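Local coordinates for AztD protein (Citrobacter koseri, PDB 6CMK), which acts as a periplasmic zinc chaperone, binding zinc ions and handing one directly to the solute-binding protein AztC of the AztABCD transport system, at residues S335-V338 with T339-S343. Residues are numbered along the deposited sequence; the frame is centred on the assembly and turned at random.
With EDO (1,2-ethanediol), chain L.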
# COMPACT_ATOMS: atom_id res chain seq x y z
N SER B 335 -18.96 20.93 12.08
CA SER B 335 -19.81 19.98 12.79
C SER B 335 -21.17 19.92 12.11
O SER B 335 -21.62 20.91 11.53
CB SER B 335 -19.99 20.37 14.26
OG SER B 335 -18.73 20.51 14.91
N VAL B 336 -21.83 18.77 12.21
CA VAL B 336 -23.16 18.59 11.65
C VAL B 336 -23.95 17.65 12.57
O VAL B 336 -23.41 16.66 13.07
CB VAL B 336 -23.11 18.03 10.21
CG1 VAL B 336 -22.58 16.60 10.18
CG2 VAL B 336 -24.48 18.11 9.55
N ARG B 337 -25.22 17.98 12.79
CA ARG B 337 -26.09 17.13 13.59
C ARG B 337 -26.52 15.91 12.78
O ARG B 337 -27.00 16.04 11.66
CB ARG B 337 -27.32 17.92 14.05
CG ARG B 337 -28.26 17.12 14.94
CD ARG B 337 -29.20 18.04 15.71
NE ARG B 337 -28.47 18.75 16.75
CZ ARG B 337 -28.10 18.19 17.90
NH1 ARG B 337 -28.39 16.92 18.16
NH2 ARG B 337 -27.43 18.91 18.80
N VAL B 338 -26.34 14.72 13.37
CA VAL B 338 -26.65 13.47 12.70
C VAL B 338 -27.73 12.68 13.42
O VAL B 338 -28.61 12.09 12.77
CB VAL B 338 -25.38 12.61 12.54
CG1 VAL B 338 -25.71 11.25 11.93
CG2 VAL B 338 -24.36 13.37 11.70
N THR B 339 -27.68 12.62 14.75
CA THR B 339 -28.68 11.90 15.54
C THR B 339 -29.22 12.83 16.62
O THR B 339 -28.72 13.94 16.84
CB THR B 339 -28.08 10.62 16.16
OG1 THR B 339 -27.11 10.96 17.15
CG2 THR B 339 -27.42 9.72 15.11
N ASP B 340 -30.30 12.39 17.29
CA ASP B 340 -30.65 13.01 18.55
C ASP B 340 -29.50 12.82 19.54
O ASP B 340 -28.67 11.94 19.36
CB ASP B 340 -31.92 12.39 19.14
CG ASP B 340 -33.18 12.86 18.44
OD1 ASP B 340 -33.25 14.05 18.04
OD2 ASP B 340 -34.11 12.05 18.29
N PRO B 341 -29.44 13.64 20.59
CA PRO B 341 -28.39 13.45 21.59
C PRO B 341 -28.42 12.04 22.17
O PRO B 341 -29.48 11.42 22.30
CB PRO B 341 -28.71 14.50 22.66
CG PRO B 341 -29.48 15.54 21.95
CD PRO B 341 -30.28 14.81 20.90
N TYR B 342 -27.24 11.54 22.50
CA TYR B 342 -27.05 10.34 23.30
C TYR B 342 -26.27 10.76 24.55
O TYR B 342 -25.10 10.40 24.70
CB TYR B 342 -26.30 9.25 22.52
CG TYR B 342 -27.08 8.42 21.50
CD1 TYR B 342 -27.42 8.92 20.25
CD2 TYR B 342 -27.39 7.09 21.77
CE1 TYR B 342 -28.09 8.13 19.31
CE2 TYR B 342 -28.06 6.30 20.85
CZ TYR B 342 -28.40 6.82 19.62
OH TYR B 342 -29.06 6.00 18.72
N SER B 343 -26.89 11.55 25.42
CA SER B 343 -26.23 12.03 26.63
C SER B 343 -25.73 10.85 27.45
O SER B 343 -26.52 10.01 27.87
CB SER B 343 -27.20 12.88 27.44
OG SER B 343 -26.61 13.33 28.65
C1 EDO L . -30.66 15.30 11.76
O1 EDO L . -30.68 16.61 11.20
C2 EDO L . -31.35 15.30 13.11
O2 EDO L . -31.20 14.02 13.74
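Arg-337, in the conformer described, reaches along the chain to the carbonyl of Thr-339, two residues on, where strand 331-337 gives way to a loop. NH1 of Arg-337 lies 3.3 Å from Thr-339 O with an N-H...O angle of 131°, so the bond is weak. The oxygen meets the guanidinium at its edge, near the plane of the group. The guanidinium gets there with CG anti to the backbone N (chi1 -178°) and a bend at chi3. CG of Arg-337 also lies 3.7 Å from Thr-339 O. CD of Pro-341 approaches NH1 of Arg-337 obliquely at 3.9 Å. NH1 has a further hydrogen bond to Asp-319 O, in the turn between strands 312-317 and 321-326.

On the more buried side, Val-338 and Thr-339 bring methyl groups together. CG1 of Val-338 is 3.9 Å from CG2 of Thr-339, and both side chains touch Phe-316. The hydroxyl of Thr-339 sits between its own N and carbonyl carbon (chi1 68°). From there OG1 of Thr-339 donates to Asp-340 O at 2.9 Å, tilted out of the carbonyl plane. This bond fixes the hydroxyl against the peptide between Asp-340 and Pro-341. Ethanediol, probably from the crystallisation liquor, makes a weak bond through O2 to Val-338 O at 3.4 Å.

The contact marks the exit from the last strand of a four-stranded antiparallel propeller blade, away from the zinc sites. Backbone bonds of Val-338 and Thr-339 to Gly-320 keep this exit beside the preceding turn. The chemistry implies a divided turn: side chains of Val-338 and Thr-339 pack on Phe-316, while exposed Arg-337 lies at the surface. Arg-337 is held mainly by Asp-319 O, with Thr-339 O a weak second acceptor, whereas the threonine hydroxyl gives the firmer local bond.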